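Local structure of nicotinamide-nucleotide adenylyltransferase NadR family / Ribosylnicotinamide kinase (Lactococcus lactis subsp. cremoris, 6GYE) at residues T22-Y35 with R66-I80. The protein probably phosphorylates nicotinamide riboside to the mononucleotide and may adenylylate that product to NAD+. Numbering follows the deposited sequence.
Sequences TFAPLHTGHQQQIY and RFRYLREAFNDEENI. With SO4 (sulfate ion), chain E; SO4 (sulfate ion), chain D.
One face of the F23 ring is covered by L70, whose CD1 sits 4.2 Å from the ring centroid and 8° off the normal, a CH-pi contact. Beside it, L70 CD2 packs against F23 CB at 3.7 Å. The F23 edge atom CD1 in turn lies over a face of the H30 imidazole. In the plane of that imidazole stand two polar partners: the backbone N of H27 donates a hydrogen bond to H30 ND1, while H30 NE2 donates an almost straight 2.7 Å bond to O1 of the chain E sulfate. Held at both nitrogens, the ring has its rotation fixed. H27, the N-cap of helix 28-40, forms a capping box with H30 through its backbone N; its own ND1 accepts from G29 N. The sulfate is also bound by T22 N and OG1, and residues 27-30 spell HTGH, the HIGH-type signature of nucleotidyltransferases, here following strand 15-21 of a parallel Rossmann-like sheet. The anion therefore probably marks where a nucleotide phosphate would bind in the adenylyltransferase half. R66 approaches the same loop from helix 63-73. Its chain bends at chi3 (-127°), bringing NH1 to T22 O at 3.1 Å, tilted from the guanidinium plane; the group is also tied to L61 O and S49 O and salt-bridged to D54. Further along, L26 reaches over with CG anti to the backbone N (chi1 173°), and its CD2 touches A73 CB at 3.8 Å and F74 CE2. The F74 ring, just past the helix end, also meets I34 CD1 at CZ and packs beside L46 of strand 43-50. At the outer end, the Y35 hydroxyl donates a 2.7 Å bond to E77 OE2, reached from above the carboxylate plane, while I80 CD1 lies 3.9 Å from Y35 CE1.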
ATOM      1  N   THR A  22      11.025   7.450  12.112  1.00 58.67           N
ATOM      2  CA  THR A  22      10.114   7.959  11.084  1.00 66.69           C
ATOM      3  C   THR A  22       9.155   6.870  10.575  1.00 66.00           C
ATOM      4  O   THR A  22       8.001   7.167  10.240  1.00 68.24           O
ATOM      5  CB  THR A  22      10.888   8.575   9.915  1.00 67.22           C
ATOM      6  OG1 THR A  22      11.916   7.683   9.501  1.00 80.71           O
ATOM      7  CG2 THR A  22      11.535   9.889  10.320  1.00 66.26           C
ATOM      8  N   PHE A  23       9.615   5.621  10.487  1.00 58.98           N
ATOM      9  CA  PHE A  23       8.772   4.454  10.185  1.00 54.64           C
ATOM     10  C   PHE A  23       8.113   4.537   8.808  1.00 58.33           C
ATOM     11  O   PHE A  23       6.888   4.449   8.665  1.00 60.76           O
ATOM     12  CB  PHE A  23       7.706   4.268  11.264  1.00 52.24           C
ATOM     13  CG  PHE A  23       8.255   4.134  12.640  1.00 54.54           C
ATOM     14  CD1 PHE A  23       8.936   2.994  13.012  1.00 52.47           C
ATOM     15  CD2 PHE A  23       8.091   5.155  13.569  1.00 57.38           C
ATOM     16  CE1 PHE A  23       9.446   2.862  14.294  1.00 61.21           C
ATOM     17  CE2 PHE A  23       8.571   5.022  14.852  1.00 54.45           C
ATOM     18  CZ  PHE A  23       9.254   3.872  15.218  1.00 58.77           C
ATOM     19  N   ALA A  24       8.954   4.680   7.788  1.00 58.42           N
ATOM     20  CA  ALA A  24       8.534   4.788   6.391  1.00 61.74           C
ATOM     21  C   ALA A  24       9.306   3.779   5.545  1.00 65.00           C
ATOM     22  O   ALA A  24      10.095   4.162   4.673  1.00 73.67           O
ATOM     23  CB  ALA A  24       8.751   6.210   5.872  1.00 60.77           C
ATOM     24  N   PRO A  25       9.074   2.471   5.747  1.00 61.73           N
ATOM     25  CA  PRO A  25       8.088   1.830   6.617  1.00 61.95           C
ATOM     26  C   PRO A  25       8.630   1.284   7.924  1.00 57.17           C
ATOM     27  O   PRO A  25       9.834   1.181   8.096  1.00 57.04           O
ATOM     28  CB  PRO A  25       7.618   0.670   5.753  1.00 60.94           C
ATOM     29  CG  PRO A  25       8.922   0.215   5.105  1.00 57.10           C
ATOM     30  CD  PRO A  25       9.745   1.469   4.897  1.00 58.01           C
ATOM     31  N   LEU A  26       7.719   0.936   8.831  1.00 58.93           N
ATOM     32  CA  LEU A  26       8.040   0.044   9.937  1.00 57.30           C
ATOM     33  C   LEU A  26       8.489  -1.311   9.397  1.00 56.69           C
ATOM     34  O   LEU A  26       7.871  -1.851   8.476  1.00 57.74           O
ATOM     35  CB  LEU A  26       6.807  -0.119  10.828  1.00 50.89           C
ATOM     36  CG  LEU A  26       6.847  -1.131  11.972  1.00 45.97           C
ATOM     37  CD1 LEU A  26       7.797  -0.666  13.050  1.00 47.64           C
ATOM     38  CD2 LEU A  26       5.438  -1.279  12.545  1.00 44.31           C
ATOM     39  N   HIS A  27       9.572  -1.862   9.950  1.00 52.59           N
ATOM     40  CA  HIS A  27      10.030  -3.184   9.519  1.00 48.06           C
ATOM     41  C   HIS A  27      10.534  -3.969  10.724  1.00 46.89           C
ATOM     42  O   HIS A  27      10.532  -3.478  11.857  1.00 51.58           O
ATOM     43  CB  HIS A  27      11.089  -3.092   8.410  1.00 47.23           C
ATOM     44  CG  HIS A  27      12.330  -2.352   8.802  1.00 53.95           C
ATOM     45  ND1 HIS A  27      13.280  -2.881   9.653  1.00 53.28           N
ATOM     46  CD2 HIS A  27      12.788  -1.129   8.439  1.00 57.76           C
ATOM     47  CE1 HIS A  27      14.264  -2.009   9.806  1.00 55.37           C
ATOM     48  NE2 HIS A  27      13.992  -0.941   9.077  1.00 57.94           N
ATOM     49  N   THR A  28      10.956  -5.215  10.476  1.00 45.22           N
ATOM     50  CA  THR A  28      11.248  -6.108  11.591  1.00 50.15           C
ATOM     51  C   THR A  28      12.469  -5.661  12.389  1.00 54.73           C
ATOM     52  O   THR A  28      12.572  -6.013  13.571  1.00 55.21           O
ATOM     53  CB  THR A  28      11.430  -7.561  11.108  1.00 45.48           C
ATOM     54  OG1 THR A  28      12.379  -7.605  10.071  1.00 53.19           O
ATOM     55  CG2 THR A  28      10.149  -8.112  10.543  1.00 51.32           C
ATOM     56  N   GLY A  29      13.388  -4.896  11.782  1.00 47.03           N
ATOM     57  CA  GLY A  29      14.481  -4.320  12.558  1.00 46.16           C
ATOM     58  C   GLY A  29      13.977  -3.422  13.677  1.00 60.68           C
ATOM     59  O   GLY A  29      14.395  -3.558  14.830  1.00 52.45           O
ATOM     60  N   HIS A  30      13.058  -2.496  13.351  1.00 47.78           N
ATOM     61  CA  HIS A  30      12.368  -1.723  14.383  1.00 48.05           C
ATOM     62  C   HIS A  30      11.737  -2.644  15.412  1.00 58.81           C
ATOM     63  O   HIS A  30      11.873  -2.440  16.631  1.00 57.74           O
ATOM     64  CB  HIS A  30      11.271  -0.847  13.769  1.00 54.22           C
ATOM     65  CG  HIS A  30      11.769   0.223  12.846  1.00 62.88           C
ATOM     66  ND1 HIS A  30      11.401   0.285  11.518  1.00 60.08           N
ATOM     67  CD2 HIS A  30      12.544   1.310  13.074  1.00 61.07           C
ATOM     68  CE1 HIS A  30      11.964   1.341  10.958  1.00 57.22           C
ATOM     69  NE2 HIS A  30      12.659   1.982  11.882  1.00 62.14           N
ATOM     70  N   GLN A  31      11.001  -3.648  14.927  1.00 52.94           N
ATOM     71  CA  GLN A  31      10.141  -4.416  15.816  1.00 53.36           C
ATOM     72  C   GLN A  31      10.961  -5.210  16.816  1.00 50.78           C
ATOM     73  O   GLN A  31      10.573  -5.326  17.982  1.00 53.84           O
ATOM     74  CB  GLN A  31       9.218  -5.307  14.989  1.00 49.60           C
ATOM     75  CG  GLN A  31       8.220  -4.465  14.225  1.00 51.64           C
ATOM     76  CD  GLN A  31       7.566  -5.172  13.043  1.00 53.19           C
ATOM     77  OE1 GLN A  31       6.938  -4.526  12.208  1.00 59.88           O
ATOM     78  NE2 GLN A  31       7.725  -6.492  12.959  1.00 49.36           N
ATOM     79  N   GLN A  32      12.094  -5.763  16.381  1.00 51.12           N
ATOM     80  CA  GLN A  32      12.954  -6.488  17.308  1.00 59.75           C
ATOM     81  C   GLN A  32      13.496  -5.563  18.386  1.00 57.99           C
ATOM     82  O   GLN A  32      13.594  -5.958  19.552  1.00 61.52           O
ATOM     83  CB  GLN A  32      14.083  -7.188  16.547  1.00 58.67           C
ATOM     84  CG  GLN A  32      13.562  -8.437  15.845  1.00 75.59           C
ATOM     85  CD  GLN A  32      14.132  -8.629  14.448  1.00 90.04           C
ATOM     86  OE1 GLN A  32      15.276  -8.282  14.176  1.00 89.51           O
ATOM     87  NE2 GLN A  32      13.303  -9.135  13.536  1.00 96.24           N
ATOM     88  N   GLN A  33      13.843  -4.324  18.021  1.00 54.30           N
ATOM     89  CA  GLN A  33      14.334  -3.395  19.035  1.00 56.93           C
ATOM     90  C   GLN A  33      13.224  -2.997  19.990  1.00 57.74           C
ATOM     91  O   GLN A  33      13.445  -2.921  21.206  1.00 59.75           O
ATOM     92  CB  GLN A  33      14.946  -2.148  18.392  1.00 57.24           C
ATOM     93  CG  GLN A  33      16.306  -2.399  17.752  1.00 59.57           C
ATOM     94  CD  GLN A  33      17.065  -1.117  17.472  1.00 70.79           C
ATOM     95  OE1 GLN A  33      16.473  -0.048  17.312  1.00 75.21           O
ATOM     96  NE2 GLN A  33      18.388  -1.219  17.407  1.00 71.93           N
ATOM     97  N   ILE A  34      12.019  -2.769  19.457  1.00 54.79           N
ATOM     98  CA  ILE A  34      10.912  -2.305  20.289  1.00 58.49           C
ATOM     99  C   ILE A  34      10.544  -3.361  21.320  1.00 59.69           C
ATOM    100  O   ILE A  34      10.367  -3.054  22.507  1.00 57.44           O
ATOM    101  CB  ILE A  34       9.712  -1.918  19.406  1.00 58.77           C
ATOM    102  CG1 ILE A  34      10.021  -0.603  18.678  1.00 57.21           C
ATOM    103  CG2 ILE A  34       8.400  -1.835  20.232  1.00 50.46           C
ATOM    104  CD1 ILE A  34       9.157  -0.358  17.457  1.00 53.25           C
ATOM    105  N   TYR A  35      10.464  -4.629  20.898  1.00 49.60           N
ATOM    106  CA  TYR A  35      10.111  -5.670  21.857  1.00 56.11           C
ATOM    107  C   TYR A  35      11.211  -5.909  22.889  1.00 61.79           C
ATOM    108  O   TYR A  35      10.898  -6.275  24.028  1.00 58.74           O
ATOM    109  CB  TYR A  35       9.739  -6.962  21.117  1.00 49.63           C
ATOM    110  CG  TYR A  35       8.392  -6.804  20.431  1.00 59.73           C
ATOM    111  CD1 TYR A  35       7.298  -6.289  21.134  1.00 57.58           C
ATOM    112  CD2 TYR A  35       8.217  -7.118  19.090  1.00 51.50           C
ATOM    113  CE1 TYR A  35       6.062  -6.118  20.527  1.00 56.99           C
ATOM    114  CE2 TYR A  35       6.993  -6.942  18.478  1.00 57.88           C
ATOM    115  CZ  TYR A  35       5.919  -6.446  19.204  1.00 54.48           C
ATOM    116  OH  TYR A  35       4.715  -6.270  18.592  1.00 57.81           O
ATOM    117  N   ARG A  66       1.565   7.315   8.662  1.00 61.60           N
ATOM    118  CA  ARG A  66       2.481   6.456   9.414  1.00 60.98           C
ATOM    119  C   ARG A  66       2.032   6.312  10.856  1.00 60.70           C
ATOM    120  O   ARG A  66       2.136   5.233  11.445  1.00 61.96           O
ATOM    121  CB  ARG A  66       3.904   7.010   9.379  1.00 58.98           C
ATOM    122  CG  ARG A  66       4.413   7.341   8.008  1.00 57.60           C
ATOM    123  CD  ARG A  66       5.904   7.608   8.043  1.00 67.87           C
ATOM    124  NE  ARG A  66       6.149   8.890   7.415  1.00 75.24           N
ATOM    125  CZ  ARG A  66       6.606   9.965   8.028  1.00 72.07           C
ATOM    126  NH1 ARG A  66       6.940   9.928   9.307  1.00 83.69           N
ATOM    127  NH2 ARG A  66       6.752  11.071   7.336  1.00 69.66           N
ATOM    128  N   PHE A  67       1.562   7.403  11.453  1.00 57.68           N
ATOM    129  CA  PHE A  67       1.044   7.326  12.814  1.00 59.28           C
ATOM    130  C   PHE A  67      -0.124   6.349  12.889  1.00 57.36           C
ATOM    131  O   PHE A  67      -0.137   5.460  13.747  1.00 58.00           O
ATOM    132  CB  PHE A  67       0.641   8.718  13.290  1.00 53.18           C
ATOM    133  CG  PHE A  67      -0.202   8.734  14.523  1.00 58.99           C
ATOM    134  CD1 PHE A  67       0.370   8.561  15.775  1.00 59.67           C
ATOM    135  CD2 PHE A  67      -1.575   8.945  14.435  1.00 60.06           C
ATOM    136  CE1 PHE A  67      -0.419   8.599  16.925  1.00 55.81           C
ATOM    137  CE2 PHE A  67      -2.368   8.981  15.579  1.00 66.89           C
ATOM    138  CZ  PHE A  67      -1.787   8.811  16.825  1.00 63.74           C
ATOM    139  N   ARG A  68      -1.105   6.475  11.978  1.00 50.26           N
ATOM    140  CA  ARG A  68      -2.254   5.552  12.001  1.00 51.53           C
ATOM    141  C   ARG A  68      -1.805   4.115  11.762  1.00 51.64           C
ATOM    142  O   ARG A  68      -2.227   3.204  12.477  1.00 56.95           O
ATOM    143  CB  ARG A  68      -3.307   5.941  10.962  1.00 50.32           C
ATOM    144  CG  ARG A  68      -4.137   7.175  11.310  1.00 54.72           C
ATOM    145  CD  ARG A  68      -4.821   7.023  12.662  1.00 58.49           C
ATOM    146  NE  ARG A  68      -5.826   8.055  12.929  1.00 65.61           N
ATOM    147  CZ  ARG A  68      -7.108   7.983  12.567  1.00 69.40           C
ATOM    148  NH1 ARG A  68      -7.575   6.915  11.903  1.00 57.18           N
ATOM    149  NH2 ARG A  68      -7.927   8.987  12.873  1.00 68.36           N
ATOM    150  N   TYR A  69      -0.887   3.906  10.812  1.00 50.68           N
ATOM    151  CA  TYR A  69      -0.408   2.553  10.547  1.00 49.18           C
ATOM    152  C   TYR A  69       0.278   1.949  11.774  1.00 56.83           C
ATOM    153  O   TYR A  69       0.122   0.753  12.059  1.00 51.45           O
ATOM    154  CB  TYR A  69       0.542   2.563   9.356  1.00 48.93           C
ATOM    155  CG  TYR A  69      -0.143   2.710   8.026  1.00 53.14           C
ATOM    156  CD1 TYR A  69      -1.516   2.914   7.950  1.00 47.27           C
ATOM    157  CD2 TYR A  69       0.577   2.594   6.836  1.00 55.56           C
ATOM    158  CE1 TYR A  69      -2.153   3.029   6.728  1.00 49.43           C
ATOM    159  CE2 TYR A  69      -0.056   2.707   5.595  1.00 55.47           C
ATOM    160  CZ  TYR A  69      -1.421   2.916   5.553  1.00 58.19           C
ATOM    161  OH  TYR A  69      -2.055   3.032   4.330  1.00 64.29           O
ATOM    162  N   LEU A  70       1.073   2.750  12.488  1.00 55.51           N
ATOM    163  CA  LEU A  70       1.726   2.264  13.701  1.00 54.27           C
ATOM    164  C   LEU A  70       0.709   1.904  14.774  1.00 54.84           C
ATOM    165  O   LEU A  70       0.853   0.884  15.462  1.00 57.70           O
ATOM    166  CB  LEU A  70       2.708   3.313  14.240  1.00 63.05           C
ATOM    167  CG  LEU A  70       4.194   3.305  13.838  1.00 67.89           C
ATOM    168  CD1 LEU A  70       4.979   2.265  14.614  1.00 65.49           C
ATOM    169  CD2 LEU A  70       4.363   3.071  12.361  1.00 65.64           C
ATOM    170  N   ARG A  71      -0.318   2.742  14.950  1.00 52.02           N
ATOM    171  CA  ARG A  71      -1.339   2.431  15.939  1.00 52.69           C
ATOM    172  C   ARG A  71      -1.966   1.083  15.645  1.00 59.67           C
ATOM    173  O   ARG A  71      -2.165   0.269  16.552  1.00 64.15           O
ATOM    174  CB  ARG A  71      -2.410   3.524  15.973  1.00 54.63           C
ATOM    175  CG  ARG A  71      -2.039   4.742  16.794  1.00 55.67           C
ATOM    176  CD  ARG A  71      -2.054   4.450  18.284  1.00 54.25           C
ATOM    177  NE  ARG A  71      -1.875   5.677  19.062  1.00 56.19           N
ATOM    178  CZ  ARG A  71      -2.859   6.524  19.359  1.00 59.46           C
ATOM    179  NH1 ARG A  71      -4.100   6.282  18.966  1.00 57.11           N
ATOM    180  NH2 ARG A  71      -2.611   7.613  20.066  1.00 65.35           N
ATOM    181  N   GLU A  72      -2.251   0.817  14.371  1.00 60.31           N
ATOM    182  CA  GLU A  72      -2.814  -0.472  14.002  1.00 60.79           C
ATOM    183  C   GLU A  72      -1.797  -1.582  14.231  1.00 58.11           C
ATOM    184  O   GLU A  72      -2.145  -2.663  14.726  1.00 59.36           O
ATOM    185  CB  GLU A  72      -3.288  -0.439  12.548  1.00 56.33           C
ATOM    186  CG  GLU A  72      -4.046  -1.681  12.136  1.00 57.59           C
ATOM    187  CD  GLU A  72      -4.443  -1.711  10.654  1.00 62.53           C
ATOM    188  OE1 GLU A  72      -4.545  -0.643   9.990  1.00 57.95           O
ATOM    189  OE2 GLU A  72      -4.633  -2.837  10.148  1.00 62.28           O
ATOM    190  N   ALA A  73      -0.534  -1.322  13.890  1.00 51.13           N
ATOM    191  CA  ALA A  73       0.499  -2.345  14.002  1.00 50.84           C
ATOM    192  C   ALA A  73       0.685  -2.788  15.436  1.00 52.00           C
ATOM    193  O   ALA A  73       0.964  -3.962  15.682  1.00 59.41           O
ATOM    194  CB  ALA A  73       1.825  -1.831  13.439  1.00 49.05           C
ATOM    195  N   PHE A  74       0.517  -1.879  16.392  1.00 51.40           N
ATOM    196  CA  PHE A  74       0.651  -2.196  17.807  1.00 55.89           C
ATOM    197  C   PHE A  74      -0.706  -2.150  18.527  1.00 56.31           C
ATOM    198  O   PHE A  74      -0.806  -1.732  19.683  1.00 60.15           O
ATOM    199  CB  PHE A  74       1.697  -1.271  18.439  1.00 47.65           C
ATOM    200  CG  PHE A  74       3.111  -1.509  17.905  1.00 52.63           C
ATOM    201  CD1 PHE A  74       3.892  -2.554  18.400  1.00 50.11           C
ATOM    202  CD2 PHE A  74       3.625  -0.736  16.871  1.00 45.99           C
ATOM    203  CE1 PHE A  74       5.176  -2.806  17.907  1.00 52.68           C
ATOM    204  CE2 PHE A  74       4.902  -0.974  16.359  1.00 48.69           C
ATOM    205  CZ  PHE A  74       5.690  -2.016  16.883  1.00 46.37           C
ATOM    206  N   ASN A  75      -1.774  -2.616  17.864  1.00 56.61           N
ATOM    207  CA  ASN A  75      -3.121  -2.509  18.431  1.00 55.31           C
ATOM    208  C   ASN A  75      -3.423  -3.552  19.498  1.00 56.41           C
ATOM    209  O   ASN A  75      -4.520  -3.533  20.064  1.00 56.10           O
ATOM    210  CB  ASN A  75      -4.199  -2.582  17.335  1.00 58.21           C
ATOM    211  CG  ASN A  75      -4.253  -3.939  16.612  1.00 64.76           C
ATOM    212  OD1 ASN A  75      -3.508  -4.864  16.910  1.00 62.67           O
ATOM    213  ND2 ASN A  75      -5.172  -4.050  15.661  1.00 61.61           N
ATOM    214  N   ASP A  76      -2.504  -4.462  19.775  1.00 55.52           N
ATOM    215  CA  ASP A  76      -2.732  -5.561  20.708  1.00 63.29           C
ATOM    216  C   ASP A  76      -1.583  -5.656  21.697  1.00 72.00           C
ATOM    217  O   ASP A  76      -1.053  -6.741  21.955  1.00 71.63           O
ATOM    218  CB  ASP A  76      -2.923  -6.883  19.959  1.00 64.75           C
ATOM    219  CG  ASP A  76      -3.370  -8.018  20.875  1.00 71.45           C
ATOM    220  OD1 ASP A  76      -3.971  -7.751  21.937  1.00 78.56           O
ATOM    221  OD2 ASP A  76      -3.085  -9.186  20.542  1.00 76.41           O
ATOM    222  N   GLU A  77      -1.128  -4.508  22.204  1.00 77.63           N
ATOM    223  CA  GLU A  77      -0.009  -4.439  23.138  1.00 72.76           C
ATOM    224  C   GLU A  77      -0.444  -3.765  24.432  1.00 82.79           C
ATOM    225  O   GLU A  77      -1.041  -2.682  24.414  1.00 77.04           O
ATOM    226  CB  GLU A  77       1.183  -3.687  22.548  1.00 61.61           C
ATOM    227  CG  GLU A  77       1.740  -4.270  21.251  1.00 65.69           C
ATOM    228  CD  GLU A  77       2.479  -5.584  21.459  1.00 70.03           C
ATOM    229  OE1 GLU A  77       2.767  -5.928  22.636  1.00 69.54           O
ATOM    230  OE2 GLU A  77       2.744  -6.270  20.440  1.00 69.01           O
ATOM    231  N   GLU A  78      -0.128  -4.406  25.550  1.00 97.51           N
ATOM    232  CA  GLU A  78      -0.370  -3.830  26.865  1.00113.61           C
ATOM    233  C   GLU A  78       0.367  -2.505  27.030  1.00104.29           C
ATOM    234  O   GLU A  78      -0.249  -1.431  27.069  1.00102.14           O
ATOM    235  CB  GLU A  78       0.066  -4.827  27.941  1.00125.48           C
ATOM    236  CG  GLU A  78       1.151  -5.790  27.463  1.00126.19           C
ATOM    237  CD  GLU A  78       1.037  -7.169  28.095  1.00132.38           C
ATOM    238  OE1 GLU A  78       1.717  -7.421  29.112  1.00135.76           O
ATOM    239  OE2 GLU A  78       0.265  -8.001  27.576  1.00133.27           O
ATOM    240  N   ASN A  79       1.695  -2.584  27.104  1.00 87.82           N
ATOM    241  CA  ASN A  79       2.535  -1.499  27.582  1.00 85.45           C
ATOM    242  C   ASN A  79       3.175  -0.688  26.453  1.00 77.12           C
ATOM    243  O   ASN A  79       4.236  -0.093  26.658  1.00 83.56           O
ATOM    244  CB  ASN A  79       3.613  -2.065  28.512  1.00 98.53           C
ATOM    245  CG  ASN A  79       4.527  -3.103  27.820  1.00104.01           C
ATOM    246  OD1 ASN A  79       4.105  -3.823  26.915  1.00110.70           O
ATOM    247  ND2 ASN A  79       5.779  -3.184  28.270  1.00 96.68           N
ATOM    248  N   ILE A  80       2.579  -0.650  25.263  1.00 64.61           N
ATOM    249  CA  ILE A  80       3.166   0.086  24.146  1.00 60.30           C
ATOM    250  C   ILE A  80       2.152   1.089  23.626  1.00 57.88           C
ATOM    251  O   ILE A  80       1.075   0.705  23.163  1.00 70.54           O
ATOM    252  CB  ILE A  80       3.654  -0.835  23.014  1.00 64.15           C
ATOM    253  CG1 ILE A  80       4.728  -1.803  23.512  1.00 62.63           C
ATOM    254  CG2 ILE A  80       4.234  -0.013  21.863  1.00 58.36           C
ATOM    255  CD1 ILE A  80       5.161  -2.799  22.468  1.00 57.43           C
TER
HETATM  256  S   SO4 E 403      13.682   5.256  10.536  1.00 76.80           S
HETATM  257  O1  SO4 E 403      14.155   4.196  11.419  1.00 76.22           O
HETATM  258  O2  SO4 E 403      12.670   4.749   9.602  1.00 81.70           O
HETATM  259  O3  SO4 E 403      13.137   6.283  11.417  1.00 82.28           O
HETATM  260  O4  SO4 E 403      14.768   5.806   9.727  1.00 94.67           O
HETATM  261  S   SO4 D 402      -1.587   3.286   0.982  1.00 80.27           S
HETATM  262  O1  SO4 D 402      -1.052   2.545   2.110  1.00 65.47           O
HETATM  263  O2  SO4 D 402      -3.046   3.326   1.098  1.00 92.10           O
HETATM  264  O3  SO4 D 402      -1.090   4.654   0.976  1.00 92.82           O
HETATM  265  O4  SO4 D 402      -1.178   2.649  -0.270  1.00 77.91           O